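Local coordinates for protein polyhedrin (Simulium ubiquitum cypovirus, PDB 5A9A) that forms the crystalline matrix of cypovirus polyhedra, the occlusion bodies in which virus particles are probably embedded and protected, and binds UTP in these crystals, at residues E56-F62 with L171-S177; V119-V123 with W140-K146; C153-G157 with V232-L237. One frame throughout, in Å; residues are numbered along the deposited sequence.

Interaction 1: residues E56-F62 with L171-S177; sequences EFINGYF and LKFKFPS
Strands 57-62 and 171-176 are antiparallel neighbours in a four-stranded sheet of the polyhedrin fold, 57-62 lying at its edge within the chain; their axes approach to 4.5 Å at 176°. Ile58 with Phe175, Gly60 with Phe173 and Phe62 with Leu171 are hydrogen-bonded pairs, each carrying two bonds; Phe57 with Pro176, Asn59 with Lys174 and Tyr61 with Lys172 are non-hydrogen-bonded ones. Phe173, Phe62 and Ile58 bury most surface. With chi1 at 51° (p), the Phe173 ring folds over Gly60, whose CA lies 4.1 Å from the ring centroid, over the face, as a CH-pi contact; a glycine there leaves room for it. Phe62 (chi1 m) brings CE1 to 3.8 Å from Phe173 CE2, and Ile58 CG2 lies 4.1 Å from Phe173 CE1. This apolar face packs on strands 34-41 and 47-54, while Asn59 on the other face bonds Gln196 of the second subunit. Among the ladder bonds are Ile58 N to Phe175 O (2.9 Å) and Phe62 N to Leu171 O (2.8 Å).

Interaction 2: residues V119-V123 with W140-K146; sequences VRVEV and WGPRCYK
Glu122 OE2 accepts a hydrogen bond from the backbone of Gly141 (N to OE2 2.7 Å), so a carboxylate holds the start of the facing turn. The same OE2 receives a water at 2.9 Å, which accepts from Arg143 N at 2.9 Å; a second water joins Val123 N (2.8 Å) to Arg143 O (3.0 Å). Between the backbones, Val121 and Tyr145 form an antiparallel hydrogen-bonded pair, with Val121 N to Tyr145 O at 3.1 Å and Tyr145 N to Val121 O at 2.7 Å. Residues 141-144 make a type I beta turn, closed by Cys144 N to Gly141 O at 3.2 Å, leading into the short, weakly bonded strand 145-146 at the edge of the four-stranded sheet. Glu122 is extended (chi1 and chi2 t). The strand backbone sets Arg120 CB over the six-membered ring of Trp140, 3.4 Å from its centroid, as a CH-pi contact; the m, m rotamer turns the rest of Arg120, whose NH1 bonds Val119 O (3.0 Å) and whose CD lies 3.8 Å from Cys144 SG. Trp140 NE1 bonds Asn197 of the second subunit. On the other face, Val121 CB meets Tyr145 CB at 4.0 Å. Val123 CG2 lies 4.0 Å from Tyr145 CE1.

Interaction 3: residues C153-G157 with V232-L237; sequences CSALG and VDCNGL
One serine hydroxyl both shapes its own turn and reaches across the contact: Ser154 OG (chi1 p) donates to Asn235 O at a short 2.5 Å and accepts from Leu156 N at 3.0 Å, the latter defining an ST turn. Gly157 N adds a weak bond to the same OG at 3.3 Å, and Gly157 O closes the turn by accepting from Cys153 N (3.0 Å) and Ser154 N (3.2 Å). Facing it, Asn235 (chi1 p) builds an Asx turn, its OD1 accepting from Leu237 N at 3.0 Å. An ST turn and an Asx turn thus meet through a side chain-to-backbone bond. Cys153 lies opposite Asn235 (CA to CA 5.0 Å), and a water donates to Cys153 O (2.9 Å) and weakly accepts from Asn235 ND2 (3.3 Å). Gly236 has phi 82°, a conformation readily adopted by glycine. Ser154 CB packs closely on Leu237 CD2 (3.5 Å); apolar pairs are Leu156 CB-Leu237 CD1 and Cys153 SG-Val232 CG1, both 4.2 Å. Gly236 O also bonds Arg135 of the third subunit. Residues 153-156 link strands 151-152 and 157-163 of the six-stranded sheet, while strand 232-234 pairs with 225-226, Asp233 and Cys234 forming a classic bulge opposite Tyr225, beside helix 211-221.

Interactions 1 and 2 belong to one sheet, illustrating that an edge strand can be fully laddered (57-62) or short and weakly bonded (145-146). Strands 170-176 and 120-124 join them directly, with Lys174 N to Arg120 O at 2.7 Å and Lys172 O to Glu122 N at 2.8 Å as probable hydrogen bonds, and interaction 2 is nested within the chain loop closed by interaction 1. Interaction 1 is mostly buried and relies on a long backbone ladder and aromatic packing; interaction 2, partly buried, mixes one backbone pair with carboxylate and water bridges. Interaction 3, also partly buried, stands apart, its centre about 20 Å from that of interaction 1, and uses turns instead of a ladder. All three have neighbouring subunits within reach.

Interaction 1: residues E56-F62 with L171-S177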
loop_
_atom_site.group_PDB
_atom_site.type_symbol
_atom_site.label_atom_id
_atom_site.label_comp_id
_atom_site.label_asym_id
_atom_site.label_seq_id
_atom_site.Cartn_x
_atom_site.Cartn_y
_atom_site.Cartn_z
ATOM N N GLU A 56 -5.169 4.927 -13.450
ATOM C CA GLU A 56 -4.896 3.740 -14.264
ATOM C C GLU A 56 -5.790 2.559 -13.874
ATOM O O GLU A 56 -6.475 1.984 -14.717
ATOM C CB GLU A 56 -3.423 3.334 -14.171
ATOM C CG GLU A 56 -2.443 4.495 -14.201
ATOM C CD GLU A 56 -2.669 5.429 -15.375
ATOM O OE1 GLU A 56 -3.225 4.986 -16.404
ATOM O OE2 GLU A 56 -2.289 6.613 -15.266
ATOM N N PHE A 57 -5.774 2.191 -12.598
ATOM C CA PHE A 57 -6.646 1.124 -12.109
ATOM C C PHE A 57 -6.829 1.195 -10.602
ATOM O O PHE A 57 -5.899 1.524 -9.870
ATOM C CB PHE A 57 -6.108 -0.259 -12.506
ATOM C CG PHE A 57 -4.717 -0.540 -12.017
ATOM C CD1 PHE A 57 -4.507 -1.114 -10.773
ATOM C CD2 PHE A 57 -3.619 -0.250 -12.810
ATOM C CE1 PHE A 57 -3.222 -1.378 -10.322
ATOM C CE2 PHE A 57 -2.335 -0.514 -12.369
ATOM C CZ PHE A 57 -2.135 -1.078 -11.124
ATOM N N ILE A 58 -8.043 0.892 -10.148
ATOM C CA ILE A 58 -8.322 0.788 -8.722
ATOM C C ILE A 58 -8.429 -0.671 -8.324
ATOM O O ILE A 58 -9.435 -1.325 -8.596
ATOM C CB ILE A 58 -9.644 1.475 -8.335
ATOM C CG1 ILE A 58 -9.583 2.973 -8.633
ATOM C CG2 ILE A 58 -9.936 1.249 -6.856
ATOM C CD1 ILE A 58 -10.920 3.669 -8.495
ATOM N N ASN A 59 -7.382 -1.186 -7.695
ATOM C CA ASN A 59 -7.465 -2.483 -7.050
ATOM C C ASN A 59 -7.131 -2.336 -5.575
ATOM O O ASN A 59 -6.661 -1.287 -5.132
ATOM C CB ASN A 59 -6.557 -3.516 -7.728
ATOM C CG ASN A 59 -5.088 -3.174 -7.618
ATOM O OD1 ASN A 59 -4.699 -2.269 -6.881
ATOM N ND2 ASN A 59 -4.258 -3.911 -8.350
ATOM N N GLY A 60 -7.391 -3.388 -4.815
ATOM C CA GLY A 60 -7.203 -3.343 -3.382
ATOM C C GLY A 60 -7.990 -4.457 -2.733
ATOM O O GLY A 60 -8.514 -5.340 -3.416
ATOM N N TYR A 61 -8.084 -4.413 -1.412
ATOM C CA TYR A 61 -8.740 -5.478 -0.679
ATOM C C TYR A 61 -9.197 -4.998 0.683
ATOM O O TYR A 61 -8.782 -3.944 1.164
ATOM C CB TYR A 61 -7.766 -6.636 -0.473
ATOM C CG TYR A 61 -6.621 -6.265 0.444
ATOM C CD1 TYR A 61 -5.521 -5.570 -0.038
ATOM C CD2 TYR A 61 -6.652 -6.591 1.791
ATOM C CE1 TYR A 61 -4.479 -5.218 0.794
ATOM C CE2 TYR A 61 -5.612 -6.246 2.632
ATOM C CZ TYR A 61 -4.529 -5.560 2.128
ATOM O OH TYR A 61 -3.489 -5.209 2.959
ATOM N N PHE A 62 -10.063 -5.793 1.292
ATOM C CA PHE A 62 -10.370 -5.670 2.702
ATOM C C PHE A 62 -10.115 -7.033 3.312
ATOM O O PHE A 62 -10.802 -7.992 2.970
ATOM C CB PHE A 62 -11.837 -5.288 2.906
ATOM C CG PHE A 62 -12.158 -3.872 2.529
ATOM C CD1 PHE A 62 -12.203 -3.486 1.199
ATOM C CD2 PHE A 62 -12.423 -2.929 3.505
ATOM C CE1 PHE A 62 -12.502 -2.183 0.851
ATOM C CE2 PHE A 62 -12.726 -1.623 3.164
ATOM C CZ PHE A 62 -12.761 -1.250 1.835
ATOM N N LEU A 171 -12.744 -9.280 1.042
ATOM C CA LEU A 171 -12.975 -8.711 -0.284
ATOM C C LEU A 171 -11.688 -8.373 -1.031
ATOM O O LEU A 171 -10.743 -7.837 -0.454
ATOM C CB LEU A 171 -13.839 -7.452 -0.152
ATOM C CG LEU A 171 -14.374 -6.835 -1.446
ATOM C CD1 LEU A 171 -15.484 -7.695 -2.029
ATOM C CD2 LEU A 171 -14.873 -5.422 -1.192
ATOM N N LYS A 172 -11.667 -8.693 -2.322
ATOM C CA LYS A 172 -10.569 -8.314 -3.209
ATOM C C LYS A 172 -11.172 -7.826 -4.522
ATOM O O LYS A 172 -12.135 -8.411 -5.016
ATOM C CB LYS A 172 -9.633 -9.504 -3.456
ATOM C CG LYS A 172 -8.279 -9.121 -4.051
ATOM C CD LYS A 172 -7.306 -10.303 -4.075
ATOM C CE LYS A 172 -7.652 -11.300 -5.174
ATOM N NZ LYS A 172 -6.659 -12.415 -5.263
ATOM N N PHE A 173 -10.624 -6.753 -5.086
ATOM C CA PHE A 173 -11.224 -6.153 -6.280
ATOM C C PHE A 173 -10.221 -5.513 -7.233
ATOM O O PHE A 173 -9.109 -5.152 -6.844
ATOM C CB PHE A 173 -12.264 -5.106 -5.875
ATOM C CG PHE A 173 -11.755 -4.095 -4.890
ATOM C CD1 PHE A 173 -11.132 -2.937 -5.324
ATOM C CD2 PHE A 173 -11.902 -4.303 -3.529
ATOM C CE1 PHE A 173 -10.659 -2.005 -4.417
ATOM C CE2 PHE A 173 -11.435 -3.376 -2.615
ATOM C CZ PHE A 173 -10.812 -2.222 -3.062
ATOM N N LYS A 174 -10.644 -5.368 -8.486
ATOM C CA LYS A 174 -9.833 -4.749 -9.528
ATOM C C LYS A 174 -10.735 -4.023 -10.522
ATOM O O LYS A 174 -11.610 -4.635 -11.130
ATOM C CB LYS A 174 -9.010 -5.809 -10.266
ATOM C CG LYS A 174 -8.016 -5.230 -11.262
ATOM C CD LYS A 174 -8.086 -5.931 -12.612
ATOM C CE LYS A 174 -7.627 -7.378 -12.533
ATOM N NZ LYS A 174 -7.254 -7.897 -13.880
ATOM N N PHE A 175 -10.520 -2.721 -10.679
ATOM C CA PHE A 175 -11.261 -1.928 -11.656
ATOM C C PHE A 175 -10.285 -1.174 -12.553
ATOM O O PHE A 175 -9.847 -0.082 -12.206
ATOM C CB PHE A 175 -12.191 -0.935 -10.952
ATOM C CG PHE A 175 -13.176 -1.582 -10.021
ATOM C CD1 PHE A 175 -14.391 -2.052 -10.491
ATOM C CD2 PHE A 175 -12.889 -1.714 -8.673
ATOM C CE1 PHE A 175 -15.297 -2.653 -9.632
ATOM C CE2 PHE A 175 -13.792 -2.309 -7.812
ATOM C CZ PHE A 175 -14.997 -2.777 -8.292
ATOM N N PRO A 176 -9.942 -1.757 -13.712
ATOM C CA PRO A 176 -8.915 -1.191 -14.591
ATOM C C PRO A 176 -9.473 -0.269 -15.675
ATOM O O PRO A 176 -10.597 -0.461 -16.138
ATOM C CB PRO A 176 -8.295 -2.438 -15.221
ATOM C CG PRO A 176 -9.449 -3.392 -15.330
ATOM C CD PRO A 176 -10.404 -3.069 -14.193
ATOM N N SER A 177 -8.678 0.721 -16.072
ATOM C CA SER A 177 -9.081 1.669 -17.108
ATOM C C SER A 177 -9.166 0.998 -18.474
ATOM O O SER A 177 -8.474 0.013 -18.735
ATOM C CB SER A 177 -8.073 2.820 -17.204
ATOM O OG SER A 177 -7.726 3.333 -15.930
#

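Interaction 2: residues V119-V123 with W140-K146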
loop_
_atom_site.group_PDB
_atom_site.type_symbol
_atom_site.label_atom_id
_atom_site.label_comp_id
_atom_site.label_asym_id
_atom_site.label_seq_id
_atom_site.Cartn_x
_atom_site.Cartn_y
_atom_site.Cartn_z
ATOM N N VAL A 119 -12.917 -6.228 -15.145
ATOM C CA VAL A 119 -13.268 -5.997 -13.750
ATOM C C VAL A 119 -13.371 -7.320 -12.993
ATOM O O VAL A 119 -13.920 -8.302 -13.500
ATOM C CB VAL A 119 -14.605 -5.231 -13.629
ATOM C CG1 VAL A 119 -15.159 -5.321 -12.211
ATOM C CG2 VAL A 119 -14.422 -3.780 -14.046
ATOM N N ARG A 120 -12.827 -7.338 -11.781
ATOM C CA ARG A 120 -12.953 -8.488 -10.897
ATOM C C ARG A 120 -13.340 -8.010 -9.505
ATOM O O ARG A 120 -12.676 -7.145 -8.937
ATOM C CB ARG A 120 -11.635 -9.261 -10.806
ATOM C CG ARG A 120 -11.080 -9.763 -12.133
ATOM C CD ARG A 120 -11.929 -10.870 -12.738
ATOM N NE ARG A 120 -11.291 -11.447 -13.921
ATOM C CZ ARG A 120 -11.514 -11.045 -15.170
ATOM N NH1 ARG A 120 -12.373 -10.065 -15.420
ATOM N NH2 ARG A 120 -10.878 -11.631 -16.176
ATOM N N VAL A 121 -14.421 -8.565 -8.971
ATOM C CA VAL A 121 -14.802 -8.337 -7.583
ATOM C C VAL A 121 -15.063 -9.692 -6.949
ATOM O O VAL A 121 -15.953 -10.426 -7.375
ATOM C CB VAL A 121 -16.061 -7.464 -7.457
ATOM C CG1 VAL A 121 -16.473 -7.338 -5.994
ATOM C CG2 VAL A 121 -15.824 -6.088 -8.066
ATOM N N GLU A 122 -14.280 -10.029 -5.932
ATOM C CA GLU A 122 -14.341 -11.368 -5.369
ATOM C C GLU A 122 -14.536 -11.349 -3.861
ATOM O O GLU A 122 -13.802 -10.683 -3.131
ATOM C CB GLU A 122 -13.070 -12.140 -5.728
ATOM C CG GLU A 122 -13.157 -13.632 -5.449
ATOM C CD GLU A 122 -12.117 -14.429 -6.219
ATOM O OE1 GLU A 122 -10.914 -14.297 -5.910
ATOM O OE2 GLU A 122 -12.505 -15.186 -7.137
ATOM N N VAL A 123 -15.546 -12.080 -3.405
ATOM C CA VAL A 123 -15.765 -12.275 -1.981
ATOM C C VAL A 123 -14.912 -13.453 -1.540
ATOM O O VAL A 123 -15.190 -14.602 -1.884
ATOM C CB VAL A 123 -17.245 -12.548 -1.672
ATOM C CG1 VAL A 123 -17.459 -12.686 -0.173
ATOM C CG2 VAL A 123 -18.112 -11.433 -2.236
ATOM N N TRP A 140 -7.805 -15.035 -9.246
ATOM C CA TRP A 140 -9.261 -14.970 -9.222
ATOM C C TRP A 140 -9.845 -16.361 -9.441
ATOM O O TRP A 140 -9.222 -17.208 -10.080
ATOM C CB TRP A 140 -9.762 -14.008 -10.301
ATOM C CG TRP A 140 -9.086 -12.675 -10.250
ATOM C CD1 TRP A 140 -8.091 -12.228 -11.071
ATOM C CD2 TRP A 140 -9.350 -11.615 -9.323
ATOM N NE1 TRP A 140 -7.719 -10.952 -10.712
ATOM C CE2 TRP A 140 -8.477 -10.554 -9.641
ATOM C CE3 TRP A 140 -10.238 -11.462 -8.252
ATOM C CZ2 TRP A 140 -8.463 -9.356 -8.923
ATOM C CZ3 TRP A 140 -10.226 -10.270 -7.542
ATOM C CH2 TRP A 140 -9.344 -9.232 -7.883
ATOM N N GLY A 141 -11.044 -16.591 -8.913
ATOM C CA GLY A 141 -11.660 -17.906 -8.966
ATOM C C GLY A 141 -12.956 -17.938 -9.756
ATOM O O GLY A 141 -13.383 -16.924 -10.311
ATOM N N PRO A 142 -13.599 -19.114 -9.801
ATOM C CA PRO A 142 -14.829 -19.342 -10.571
ATOM C C PRO A 142 -16.070 -18.665 -9.979
ATOM O O PRO A 142 -17.101 -18.615 -10.649
ATOM C CB PRO A 142 -14.986 -20.867 -10.538
ATOM C CG PRO A 142 -14.247 -21.306 -9.327
ATOM C CD PRO A 142 -13.116 -20.341 -9.146
ATOM N N ARG A 143 -15.971 -18.156 -8.754
ATOM C CA ARG A 143 -17.097 -17.486 -8.107
ATOM C C ARG A 143 -16.922 -15.969 -8.126
ATOM O O ARG A 143 -17.673 -15.236 -7.482
ATOM C CB ARG A 143 -17.249 -17.976 -6.667
ATOM C CG ARG A 143 -17.572 -19.457 -6.559
ATOM C CD ARG A 143 -17.292 -20.000 -5.165
ATOM N NE ARG A 143 -18.503 -20.095 -4.351
ATOM C CZ ARG A 143 -18.845 -19.232 -3.397
ATOM N NH1 ARG A 143 -18.073 -18.189 -3.115
ATOM N NH2 ARG A 143 -19.970 -19.417 -2.715
ATOM N N CYS A 144 -15.922 -15.508 -8.868
ATOM C CA CYS A 144 -15.629 -14.087 -8.983
ATOM C C CYS A 144 -16.754 -13.333 -9.689
ATOM O O CYS A 144 -17.312 -13.823 -10.669
ATOM C CB CYS A 144 -14.324 -13.907 -9.764
ATOM S SG CYS A 144 -13.630 -12.256 -9.694
ATOM N N TYR A 145 -17.087 -12.145 -9.187
ATOM C CA TYR A 145 -18.020 -11.256 -9.879
ATOM C C TYR A 145 -17.312 -10.589 -11.053
ATOM O O TYR A 145 -16.139 -10.228 -10.951
ATOM C CB TYR A 145 -18.548 -10.166 -8.939
ATOM C CG TYR A 145 -19.529 -10.635 -7.889
ATOM C CD1 TYR A 145 -19.092 -11.225 -6.708
ATOM C CD2 TYR A 145 -20.900 -10.458 -8.062
ATOM C CE1 TYR A 145 -19.993 -11.643 -5.740
ATOM C CE2 TYR A 145 -21.804 -10.874 -7.101
ATOM C CZ TYR A 145 -21.347 -11.461 -5.943
ATOM O OH TYR A 145 -22.244 -11.869 -4.981
ATOM N N LYS A 146 -18.029 -10.414 -12.161
ATOM C CA LYS A 146 -17.471 -9.759 -13.340
ATOM C C LYS A 146 -18.229 -8.467 -13.646
ATOM O O LYS A 146 -19.290 -8.208 -13.080
ATOM C CB LYS A 146 -17.523 -10.699 -14.550
ATOM C CG LYS A 146 -16.962 -12.095 -14.287
ATOM C CD LYS A 146 -15.447 -12.083 -14.115
ATOM C CE LYS A 146 -14.944 -13.409 -13.553
ATOM N NZ LYS A 146 -15.297 -14.577 -14.412
HETATM O O HOH W 1 -14.024 -17.573 -6.728
HETATM O O HOH W 2 -17.142 -13.651 -5.039
#

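Interaction 3: residues C153-G157 with V232-L237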
loop_
_atom_site.group_PDB
_atom_site.type_symbol
_atom_site.label_atom_id
_atom_site.label_comp_id
_atom_site.label_asym_id
_atom_site.label_seq_id
_atom_site.Cartn_x
_atom_site.Cartn_y
_atom_site.Cartn_z
ATOM N N CYS A 153 -25.932 1.559 -14.729
ATOM C CA CYS A 153 -26.676 2.783 -14.461
ATOM C C CYS A 153 -26.537 3.739 -15.633
ATOM O O CYS A 153 -27.442 4.522 -15.914
ATOM C CB CYS A 153 -26.166 3.454 -13.185
ATOM S SG CYS A 153 -26.499 2.522 -11.676
ATOM N N SER A 154 -25.395 3.668 -16.310
ATOM C CA SER A 154 -25.132 4.500 -17.474
ATOM C C SER A 154 -23.857 4.022 -18.148
ATOM O O SER A 154 -23.287 3.000 -17.770
ATOM C CB SER A 154 -24.963 5.963 -17.065
ATOM O OG SER A 154 -23.732 6.159 -16.387
ATOM N N ALA A 155 -23.409 4.774 -19.144
ATOM C CA ALA A 155 -22.150 4.484 -19.811
ATOM C C ALA A 155 -20.966 4.752 -18.882
ATOM O O ALA A 155 -19.855 4.282 -19.133
ATOM C CB ALA A 155 -22.030 5.320 -21.074
ATOM N N LEU A 156 -21.204 5.503 -17.809
ATOM C CA LEU A 156 -20.132 5.890 -16.891
ATOM C C LEU A 156 -20.061 5.046 -15.618
ATOM O O LEU A 156 -19.006 4.973 -14.982
ATOM C CB LEU A 156 -20.282 7.356 -16.479
ATOM C CG LEU A 156 -19.469 8.410 -17.229
ATOM C CD1 LEU A 156 -19.524 9.718 -16.456
ATOM C CD2 LEU A 156 -18.026 7.969 -17.418
ATOM N N GLY A 157 -21.168 4.423 -15.229
ATOM C CA GLY A 157 -21.227 3.794 -13.923
ATOM C C GLY A 157 -22.053 2.530 -13.831
ATOM O O GLY A 157 -23.104 2.408 -14.465
ATOM N N VAL A 232 -32.728 3.662 -9.555
ATOM C CA VAL A 232 -31.500 4.381 -9.868
ATOM C C VAL A 232 -31.672 5.855 -9.519
ATOM O O VAL A 232 -32.422 6.572 -10.182
ATOM C CB VAL A 232 -31.141 4.260 -11.360
ATOM C CG1 VAL A 232 -29.837 4.988 -11.653
ATOM C CG2 VAL A 232 -31.038 2.795 -11.769
ATOM N N ASP A 233 -30.975 6.303 -8.480
ATOM C CA ASP A 233 -31.094 7.681 -8.014
ATOM C C ASP A 233 -29.974 8.556 -8.566
ATOM O O ASP A 233 -30.119 9.772 -8.673
ATOM C CB ASP A 233 -31.083 7.722 -6.484
ATOM C CG ASP A 233 -32.303 7.059 -5.876
ATOM O OD1 ASP A 233 -33.414 7.262 -6.408
ATOM O OD2 ASP A 233 -32.149 6.329 -4.876
ATOM N N CYS A 234 -28.857 7.928 -8.912
ATOM C CA CYS A 234 -27.731 8.630 -9.513
ATOM C C CYS A 234 -27.055 7.703 -10.511
ATOM O O CYS A 234 -26.879 6.519 -10.233
ATOM C CB CYS A 234 -26.737 9.067 -8.436
ATOM S SG CYS A 234 -25.386 10.096 -9.042
ATOM N N ASN A 235 -26.682 8.234 -11.672
ATOM C CA ASN A 235 -26.098 7.411 -12.726
ATOM C C ASN A 235 -24.781 7.958 -13.277
ATOM O O ASN A 235 -24.272 7.459 -14.279
ATOM C CB ASN A 235 -27.105 7.214 -13.865
ATOM C CG ASN A 235 -27.527 8.523 -14.511
ATOM O OD1 ASN A 235 -26.882 9.558 -14.336
ATOM N ND2 ASN A 235 -28.618 8.482 -15.267
ATOM N N GLY A 236 -24.231 8.976 -12.622
ATOM C CA GLY A 236 -22.935 9.514 -12.995
ATOM C C GLY A 236 -22.981 10.501 -14.147
ATOM O O GLY A 236 -21.985 11.161 -14.448
ATOM N N LEU A 237 -24.139 10.608 -14.791
ATOM C CA LEU A 237 -24.287 11.442 -15.979
ATOM C C LEU A 237 -24.611 12.890 -15.620
ATOM O O LEU A 237 -24.838 13.221 -14.457
ATOM C CB LEU A 237 -25.381 10.871 -16.884
ATOM C CG LEU A 237 -24.963 10.069 -18.124
ATOM C CD1 LEU A 237 -23.603 9.398 -17.967
ATOM C CD2 LEU A 237 -26.033 9.039 -18.450
HETATM O O HOH W 3 -30.103 5.543 -15.716
#